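PDB 3IIB: peptidase M28 from Shewanella amazonensis SB2B, which probably acts as a zinc-dependent carboxypeptidase or dipeptidase of the M28 family, and holds a pair of zinc ions in its active site. Local coordinates for residues L58-V63 against I276-A281; V252-H257 against A421-F426; H324-E329 against I340-A345. All coordinates share one frame; numbering follows the deposited sequence.

From the N terminus, residues 58-63, where helix 42-57 gives way to strand 62-84, meet helix 267-285 at residues 276-281, closing contact 1 over more than 200 residues. Before that loop has closed, strand 247-257 has already opened contact 2, which reaches on to helix 413-432; the segments alternate, so contacts 1 and 2 cross. Their centres are 10 Å apart; V277 touches G255 and I276 touches Y423. Contact 3 is a short local closure between strands 324-329 and 337-343, nested inside contact 2. Strand 324-329 runs parallel beside 247-257, so contacts 2 and 3 share the sheet on which helices 267-285 and 413-432 pack.

Contact 1. Residues L58-V63 against I276-A281; sequences LGFDRV and IVTAAA
F60 and L58 reach across to the T278 and A281 side of helix 267-285, and most of what passes between them is carbon on carbon. The ring of F60 comes closest with CE1, which lies 3.6 Å from CB of A281; its CZ is only slightly farther from the same methyl, so that one corner of the ring leans obliquely on the alanine. CG of F60 stands anti to its own carbonyl carbon (chi1 -73°), which sends the ring out to the helix. L58 works with a single branch: its CD1 meets CG2 of T278 at 3.6 Å, the two side chains crossing at about a right angle. The same threonine methyl also sits 4.2 Å from CE2 of F60, a looser touch; L58 and the ring lie side by side against this one methyl.

Here the chain is leaving helix 42-57 for strand 62-84. G59, with positive phi, ends the helix in a Schellman motif, and D61 and R62 then both face E241 in a classic beta bulge. The contact thus joins this turn to a helix lying on the central sheet of the peptidase domain, where T278 and A281 also touch V297 of strand 293-300. Cutting F60 back to an alanine is likely to open a gap beside A281 and leave the T278 methyl with less apolar cover.

The polar part is slight. The carbonyl O of T278 lies in the plane of the F60 ring, at its edge, 3.8 Å from CZ, so it faces the ring's C-H rim and not its pi cloud. T278 keeps its hydroxyl for its own helix: OG1 hydrogen-bonds the carbonyl O of V274, one turn back, while CG2, anti to the backbone N, is presented to L58 and F60.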
loop_
_atom_site.group_PDB
_atom_site.type_symbol
_atom_site.label_atom_id
_atom_site.label_comp_id
_atom_site.label_asym_id
_atom_site.label_seq_id
_atom_site.Cartn_x
_atom_site.Cartn_y
_atom_site.Cartn_z
ATOM N N LEU A 58 -29.216 -19.254 -0.493
ATOM C CA LEU A 58 -28.541 -20.441 -0.964
ATOM C C LEU A 58 -29.305 -21.726 -0.628
ATOM O O LEU A 58 -28.898 -22.811 -1.026
ATOM C CB LEU A 58 -27.122 -20.503 -0.385
ATOM C CG LEU A 58 -26.217 -19.377 -0.879
ATOM C CD1 LEU A 58 -24.921 -19.309 -0.064
ATOM C CD2 LEU A 58 -25.937 -19.579 -2.370
ATOM N N GLY A 59 -30.419 -21.629 0.099
ATOM C CA GLY A 59 -31.267 -22.799 0.294
ATOM C C GLY A 59 -30.897 -23.736 1.422
ATOM O O GLY A 59 -31.348 -24.880 1.441
ATOM N N PHE A 60 -30.105 -23.267 2.388
ATOM C CA PHE A 60 -29.737 -24.133 3.512
ATOM C C PHE A 60 -30.969 -24.593 4.256
ATOM O O PHE A 60 -32.003 -23.940 4.258
ATOM C CB PHE A 60 -28.713 -23.485 4.451
ATOM C CG PHE A 60 -27.317 -23.423 3.848
ATOM C CD1 PHE A 60 -26.562 -24.569 3.748
ATOM C CD2 PHE A 60 -26.824 -22.275 3.312
ATOM C CE1 PHE A 60 -25.315 -24.527 3.161
ATOM C CE2 PHE A 60 -25.563 -22.223 2.710
ATOM C CZ PHE A 60 -24.817 -23.318 2.642
ATOM N N ASP A 61 -30.854 -25.750 4.882
ATOM C CA ASP A 61 -32.004 -26.364 5.546
ATOM C C ASP A 61 -32.450 -25.615 6.797
ATOM O O ASP A 61 -33.659 -25.485 7.045
ATOM C CB ASP A 61 -31.709 -27.807 5.860
ATOM C CG ASP A 61 -31.520 -28.647 4.606
ATOM O OD1 ASP A 61 -32.473 -28.692 3.838
ATOM O OD2 ASP A 61 -30.443 -29.242 4.375
ATOM N N ARG A 62 -31.500 -25.093 7.553
ATOM C CA ARG A 62 -31.796 -24.147 8.644
ATOM C C ARG A 62 -30.827 -22.996 8.551
ATOM O O ARG A 62 -29.663 -23.155 8.153
ATOM C CB ARG A 62 -31.627 -24.824 10.014
ATOM C CG ARG A 62 -32.616 -25.956 10.260
ATOM C CD ARG A 62 -32.420 -26.607 11.660
ATOM N NE ARG A 62 -32.590 -25.644 12.754
ATOM C CZ ARG A 62 -31.943 -25.694 13.926
ATOM N NH1 ARG A 62 -31.018 -26.636 14.178
ATOM N NH2 ARG A 62 -32.192 -24.760 14.848
ATOM N N VAL A 63 -31.332 -21.823 8.888
ATOM C CA VAL A 63 -30.539 -20.609 8.951
ATOM C C VAL A 63 -31.054 -19.842 10.143
ATOM O O VAL A 63 -32.256 -19.542 10.229
ATOM C CB VAL A 63 -30.654 -19.718 7.637
ATOM C CG1 VAL A 63 -29.880 -18.391 7.798
ATOM C CG2 VAL A 63 -30.194 -20.471 6.375
ATOM N N ILE A 276 -15.354 -19.351 1.847
ATOM C CA ILE A 276 -14.817 -20.705 1.690
ATOM C C ILE A 276 -15.770 -21.701 2.312
ATOM O O ILE A 276 -16.196 -22.668 1.653
ATOM C CB ILE A 276 -13.409 -20.805 2.300
ATOM C CG1 ILE A 276 -12.405 -20.125 1.375
ATOM C CG2 ILE A 276 -13.009 -22.279 2.557
ATOM C CD1 ILE A 276 -11.091 -19.681 2.079
ATOM N N VAL A 277 -16.121 -21.481 3.591
ATOM C CA VAL A 277 -16.985 -22.469 4.290
ATOM C C VAL A 277 -18.427 -22.458 3.772
ATOM O O VAL A 277 -19.042 -23.543 3.604
ATOM C CB VAL A 277 -16.914 -22.386 5.832
ATOM C CG1 VAL A 277 -15.441 -22.585 6.318
ATOM C CG2 VAL A 277 -17.527 -21.078 6.394
ATOM N N THR A 278 -18.946 -21.287 3.413
ATOM C CA THR A 278 -20.329 -21.190 2.853
ATOM C C THR A 278 -20.426 -21.856 1.484
ATOM O O THR A 278 -21.338 -22.648 1.238
ATOM C CB THR A 278 -20.818 -19.754 2.780
ATOM O OG1 THR A 278 -20.741 -19.173 4.086
ATOM C CG2 THR A 278 -22.285 -19.688 2.302
ATOM N N ALA A 279 -19.491 -21.534 0.589
ATOM C CA ALA A 279 -19.471 -22.176 -0.730
ATOM C C ALA A 279 -19.269 -23.686 -0.637
ATOM O O ALA A 279 -19.955 -24.440 -1.336
ATOM C CB ALA A 279 -18.389 -21.546 -1.661
ATOM N N ALA A 280 -18.350 -24.135 0.214
ATOM C CA ALA A 280 -18.117 -25.587 0.414
ATOM C C ALA A 280 -19.407 -26.285 0.844
ATOM O O ALA A 280 -19.774 -27.333 0.300
ATOM C CB ALA A 280 -16.981 -25.835 1.421
ATOM N N ALA A 281 -20.106 -25.698 1.806
ATOM C CA ALA A 281 -21.381 -26.248 2.276
ATOM C C ALA A 281 -22.459 -26.238 1.148
ATOM O O ALA A 281 -23.230 -27.193 1.017
ATOM C CB ALA A 281 -21.864 -25.508 3.551
#

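Contact 2. Residues V252-H257 against A421-F426; sequences VLIGAH and AVYAQF. With ZN (zinc ion), chain C.
I254 rests one methyl, CG2, against the edges of two aromatic rings of helix 413-432. The methyl lies near the plane of each: 4.1 Å from CD2 of Y423 and 4.1 Å from CD2 of F426. Neither ring offers its face to it. In both pairs the side chains slide past each other in opposite directions, the isoleucine leading off the strand and the aromatic residue off the helix. CG2 stands anti to the carbonyl carbon of I254, while the longer CG1 branch takes the position between the backbone N and that carbon (chi1 57°). F426 follows Y423 by three residues, so the two rings lie about one turn apart on the same helical face.

This is helix-on-sheet packing of the alpha/beta zinc exopeptidase fold: strand 247-257 lies between the parallel strands 293-300 and 324-329, and helix 413-432 covers it beside helix 267-285. At its end the strand delivers H257 to the metal site, where NE2 binds zinc at 2.2 Å together with D269 and D331, and water 1 adds a bond of 1.9 Å. The backbone N of H257 is hydrogen-bonded to D270 OD2.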
loop_
_atom_site.group_PDB
_atom_site.type_symbol
_atom_site.label_atom_id
_atom_site.label_comp_id
_atom_site.label_asym_id
_atom_site.label_seq_id
_atom_site.Cartn_x
_atom_site.Cartn_y
_atom_site.Cartn_z
ATOM N N VAL A 252 -20.809 -31.808 12.063
ATOM C CA VAL A 252 -19.511 -31.404 11.532
ATOM C C VAL A 252 -19.609 -29.893 11.402
ATOM O O VAL A 252 -20.471 -29.363 10.669
ATOM C CB VAL A 252 -19.243 -32.026 10.172
ATOM C CG1 VAL A 252 -17.991 -31.402 9.518
ATOM C CG2 VAL A 252 -19.138 -33.575 10.328
ATOM N N LEU A 253 -18.762 -29.180 12.124
ATOM C CA LEU A 253 -18.795 -27.727 12.164
ATOM C C LEU A 253 -17.666 -27.174 11.298
ATOM O O LEU A 253 -16.491 -27.497 11.515
ATOM C CB LEU A 253 -18.620 -27.258 13.608
ATOM C CG LEU A 253 -18.853 -25.786 13.975
ATOM C CD1 LEU A 253 -18.931 -25.622 15.485
ATOM C CD2 LEU A 253 -17.793 -24.886 13.424
ATOM N N ILE A 254 -18.017 -26.328 10.346
ATOM C CA ILE A 254 -17.007 -25.621 9.567
ATOM C C ILE A 254 -17.322 -24.137 9.716
ATOM O O ILE A 254 -18.475 -23.687 9.555
ATOM C CB ILE A 254 -16.938 -26.112 8.082
ATOM C CG1 ILE A 254 -18.297 -25.966 7.378
ATOM C CG2 ILE A 254 -16.316 -27.596 7.980
ATOM C CD1 ILE A 254 -18.223 -26.344 5.855
ATOM N N GLY A 255 -16.304 -23.400 10.119
ATOM C CA GLY A 255 -16.518 -22.029 10.548
ATOM C C GLY A 255 -15.621 -20.991 9.909
ATOM O O GLY A 255 -14.615 -21.290 9.244
ATOM N N ALA A 256 -15.979 -19.745 10.188
ATOM C CA ALA A 256 -15.184 -18.566 9.855
ATOM C C ALA A 256 -15.677 -17.491 10.798
ATOM O O ALA A 256 -16.699 -17.700 11.489
ATOM C CB ALA A 256 -15.421 -18.134 8.363
ATOM N N HIS A 257 -15.046 -16.320 10.816
ATOM C CA HIS A 257 -15.668 -15.175 11.546
ATOM C C HIS A 257 -16.193 -14.138 10.578
ATOM O O HIS A 257 -15.586 -13.908 9.554
ATOM C CB HIS A 257 -14.748 -14.549 12.606
ATOM C CG HIS A 257 -13.479 -13.942 12.100
ATOM N ND1 HIS A 257 -13.344 -12.591 11.874
ATOM C CD2 HIS A 257 -12.252 -14.484 11.880
ATOM C CE1 HIS A 257 -12.111 -12.333 11.473
ATOM N NE2 HIS A 257 -11.424 -13.464 11.478
ATOM N N ALA A 421 -12.652 -26.162 -2.448
ATOM C CA ALA A 421 -12.538 -27.580 -2.845
ATOM C C ALA A 421 -12.144 -28.420 -1.662
ATOM O O ALA A 421 -12.776 -29.439 -1.396
ATOM C CB ALA A 421 -11.509 -27.785 -3.984
ATOM N N VAL A 422 -11.116 -27.992 -0.922
ATOM C CA VAL A 422 -10.604 -28.790 0.210
ATOM C C VAL A 422 -11.609 -28.821 1.382
ATOM O O VAL A 422 -11.800 -29.868 2.007
ATOM C CB VAL A 422 -9.265 -28.261 0.699
ATOM C CG1 VAL A 422 -8.802 -29.127 1.876
ATOM C CG2 VAL A 422 -8.241 -28.341 -0.440
ATOM N N TYR A 423 -12.276 -27.695 1.681
ATOM C CA TYR A 423 -13.284 -27.705 2.743
ATOM C C TYR A 423 -14.477 -28.565 2.367
ATOM O O TYR A 423 -15.060 -29.221 3.224
ATOM C CB TYR A 423 -13.750 -26.303 3.164
ATOM C CG TYR A 423 -12.954 -25.787 4.342
ATOM C CD1 TYR A 423 -11.709 -25.189 4.172
ATOM C CD2 TYR A 423 -13.415 -25.947 5.646
ATOM C CE1 TYR A 423 -10.987 -24.723 5.253
ATOM C CE2 TYR A 423 -12.693 -25.503 6.732
ATOM C CZ TYR A 423 -11.471 -24.919 6.548
ATOM O OH TYR A 423 -10.756 -24.476 7.657
ATOM N N ALA A 424 -14.844 -28.554 1.087
ATOM C CA ALA A 424 -15.956 -29.377 0.631
ATOM C C ALA A 424 -15.607 -30.858 0.824
ATOM O O ALA A 424 -16.437 -31.641 1.324
ATOM C CB ALA A 424 -16.328 -29.053 -0.793
ATOM N N GLN A 425 -14.393 -31.247 0.450
ATOM C CA GLN A 425 -13.920 -32.598 0.672
ATOM C C GLN A 425 -13.913 -32.919 2.179
ATOM O O GLN A 425 -14.378 -33.975 2.614
ATOM C CB GLN A 425 -12.506 -32.816 0.118
ATOM C CG GLN A 425 -12.430 -32.713 -1.400
ATOM C CD GLN A 425 -11.123 -33.171 -1.996
ATOM O OE1 GLN A 425 -10.091 -33.090 -1.343
ATOM N NE2 GLN A 425 -11.167 -33.687 -3.228
ATOM N N PHE A 426 -13.313 -32.024 2.968
ATOM C CA PHE A 426 -13.256 -32.229 4.412
ATOM C C PHE A 426 -14.648 -32.414 5.007
ATOM O O PHE A 426 -14.875 -33.350 5.795
ATOM C CB PHE A 426 -12.541 -31.042 5.083
ATOM C CG PHE A 426 -12.492 -31.122 6.584
ATOM C CD1 PHE A 426 -11.506 -31.857 7.213
ATOM C CD2 PHE A 426 -13.389 -30.410 7.376
ATOM C CE1 PHE A 426 -11.429 -31.903 8.594
ATOM C CE2 PHE A 426 -13.324 -30.484 8.758
ATOM C CZ PHE A 426 -12.353 -31.223 9.363
HETATM ZN ZN ZN C . -9.261 -13.561 11.345
HETATM O O HOH W 1 -8.832 -12.415 12.858
HETATM O O HOH W 2 -6.929 -14.010 11.197
#

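Contact 3. Residues H324-E329 against I340-A345; sequences HYIAAE and IDWRVA
The W342 indole meets I326 at its edge: CD1 of the isoleucine lies in the ring plane, 3.7 Å from CZ3 and 3.9 Å from CE3, so the methyl abuts the rim of the six-membered ring. One face of the indole takes CG2 of I340, two residues earlier on the same strand, 3.6 Å above the plane and offset toward the rim. With CG anti to its carbonyl carbon (chi1 -56°), W342 swings its benzo end toward strand 324-329, where the I326 side chain crosses it at about a right angle. I326 is extended, CG1 anti to the backbone N (chi1 -167°), and this carries CD1 out to the tryptophan. V344 joins in more loosely, its CG1 lying 4.3 Å from the same CD1.

The two strands are not neighbours: A327 is backbone-bonded to P386 and A388 at strand 387-392, which pairs with 337-343, so the side chains meet across it. Helix 413-432 packs over the contact, M430 touching both I326 and W342. Since only carbon atoms meet among the three buried side chains, the contact depends on shape and on exclusion of water, with the indole steadied on one face by I340 and at its rim by I326.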
loop_
_atom_site.group_PDB
_atom_site.type_symbol
_atom_site.label_atom_id
_atom_site.label_comp_id
_atom_site.label_asym_id
_atom_site.label_seq_id
_atom_site.Cartn_x
_atom_site.Cartn_y
_atom_site.Cartn_z
ATOM N N HIS A 324 -20.677 -33.035 18.675
ATOM C CA HIS A 324 -19.844 -32.387 17.660
ATOM C C HIS A 324 -18.778 -33.374 17.242
ATOM O O HIS A 324 -17.937 -33.762 18.043
ATOM C CB HIS A 324 -19.202 -31.106 18.170
ATOM C CG HIS A 324 -20.129 -29.948 18.159
ATOM N ND1 HIS A 324 -21.337 -29.967 18.826
ATOM C CD2 HIS A 324 -20.069 -28.760 17.511
ATOM C CE1 HIS A 324 -21.960 -28.824 18.617
ATOM N NE2 HIS A 324 -21.223 -28.080 17.809
ATOM N N TYR A 325 -18.863 -33.861 16.028
ATOM C CA TYR A 325 -17.934 -34.880 15.568
ATOM C C TYR A 325 -16.525 -34.282 15.411
ATOM O O TYR A 325 -15.546 -34.836 15.908
ATOM C CB TYR A 325 -18.458 -35.461 14.263
ATOM C CG TYR A 325 -17.611 -36.584 13.708
ATOM C CD1 TYR A 325 -17.458 -37.789 14.399
ATOM C CD2 TYR A 325 -17.003 -36.453 12.474
ATOM C CE1 TYR A 325 -16.674 -38.821 13.862
ATOM C CE2 TYR A 325 -16.193 -37.480 11.951
ATOM C CZ TYR A 325 -16.077 -38.640 12.633
ATOM O OH TYR A 325 -15.272 -39.615 12.083
ATOM N N ILE A 326 -16.442 -33.155 14.703
ATOM C CA ILE A 326 -15.188 -32.452 14.468
ATOM C C ILE A 326 -15.529 -31.041 14.112
ATOM O O ILE A 326 -16.612 -30.779 13.566
ATOM C CB ILE A 326 -14.354 -33.122 13.366
ATOM C CG1 ILE A 326 -12.918 -32.568 13.355
ATOM C CG2 ILE A 326 -15.023 -32.940 12.000
ATOM C CD1 ILE A 326 -11.874 -33.563 12.760
ATOM N N ALA A 327 -14.624 -30.128 14.432
ATOM C CA ALA A 327 -14.764 -28.722 14.092
ATOM C C ALA A 327 -13.507 -28.182 13.406
ATOM O O ALA A 327 -12.421 -28.606 13.754
ATOM C CB ALA A 327 -15.021 -27.897 15.370
ATOM N N ALA A 328 -13.666 -27.237 12.466
ATOM C CA ALA A 328 -12.547 -26.580 11.763
ATOM C C ALA A 328 -12.966 -25.192 11.350
ATOM O O ALA A 328 -14.162 -24.930 11.179
ATOM C CB ALA A 328 -12.061 -27.369 10.526
ATOM N N GLU A 329 -11.994 -24.302 11.239
ATOM C CA GLU A 329 -12.253 -22.910 10.868
ATOM C C GLU A 329 -11.241 -22.398 9.849
ATOM O O GLU A 329 -10.038 -22.613 10.006
ATOM C CB GLU A 329 -12.226 -22.002 12.075
ATOM C CG GLU A 329 -12.384 -20.547 11.695
ATOM C CD GLU A 329 -12.541 -19.593 12.876
ATOM O OE1 GLU A 329 -11.723 -19.690 13.811
ATOM O OE2 GLU A 329 -13.494 -18.749 12.856
ATOM N N ILE A 340 -3.239 -30.815 6.211
ATOM C CA ILE A 340 -4.248 -30.892 7.264
ATOM C C ILE A 340 -3.658 -31.540 8.500
ATOM O O ILE A 340 -3.198 -32.670 8.468
ATOM C CB ILE A 340 -5.535 -31.616 6.817
ATOM C CG1 ILE A 340 -6.152 -30.903 5.624
ATOM C CG2 ILE A 340 -6.545 -31.752 8.041
ATOM C CD1 ILE A 340 -7.327 -31.622 4.960
ATOM N N ASP A 341 -3.635 -30.771 9.589
ATOM C CA ASP A 341 -3.277 -31.280 10.891
ATOM C C ASP A 341 -4.559 -31.584 11.692
ATOM O O ASP A 341 -5.611 -30.947 11.481
ATOM C CB ASP A 341 -2.398 -30.274 11.637
ATOM C CG ASP A 341 -1.057 -30.070 11.006
ATOM O OD1 ASP A 341 -0.461 -31.016 10.439
ATOM O OD2 ASP A 341 -0.545 -28.924 11.094
ATOM N N TRP A 342 -4.432 -32.537 12.627
ATOM C CA TRP A 342 -5.576 -33.077 13.368
ATOM C C TRP A 342 -5.437 -32.899 14.849
ATOM O O TRP A 342 -4.340 -32.747 15.380
ATOM C CB TRP A 342 -5.758 -34.579 13.072
ATOM C CG TRP A 342 -5.915 -34.875 11.624
ATOM C CD1 TRP A 342 -4.914 -35.179 10.729
ATOM C CD2 TRP A 342 -7.125 -34.825 10.866
ATOM N NE1 TRP A 342 -5.447 -35.370 9.480
ATOM C CE2 TRP A 342 -6.801 -35.138 9.541
ATOM C CE3 TRP A 342 -8.457 -34.573 11.177
ATOM C CZ2 TRP A 342 -7.749 -35.200 8.551
ATOM C CZ3 TRP A 342 -9.397 -34.656 10.187
ATOM C CH2 TRP A 342 -9.056 -34.953 8.905
ATOM N N ARG A 343 -6.582 -32.976 15.515
ATOM C CA ARG A 343 -6.638 -33.179 16.958
ATOM C C ARG A 343 -7.733 -34.188 17.185
ATOM O O ARG A 343 -8.897 -33.830 17.389
ATOM C CB ARG A 343 -6.922 -31.858 17.649
ATOM C CG ARG A 343 -6.755 -31.906 19.126
ATOM C CD ARG A 343 -5.331 -31.914 19.633
ATOM N NE ARG A 343 -5.395 -31.725 21.088
ATOM C CZ ARG A 343 -5.330 -32.699 22.004
ATOM N NH1 ARG A 343 -5.138 -33.969 21.657
ATOM N NH2 ARG A 343 -5.462 -32.406 23.309
ATOM N N VAL A 344 -7.349 -35.467 17.033
ATOM C CA VAL A 344 -8.247 -36.613 17.169
ATOM C C VAL A 344 -7.605 -37.682 18.088
ATOM O O VAL A 344 -6.425 -37.596 18.460
ATOM C CB VAL A 344 -8.577 -37.221 15.796
ATOM C CG1 VAL A 344 -9.245 -36.164 14.855
ATOM C CG2 VAL A 344 -7.281 -37.826 15.137
ATOM N N ALA A 345 -8.378 -38.722 18.409
ATOM C CA ALA A 345 -7.853 -39.873 19.103
ATOM C C ALA A 345 -6.599 -40.422 18.417
ATOM O O ALA A 345 -6.486 -40.428 17.179
ATOM C CB ALA A 345 -8.945 -40.977 19.209
#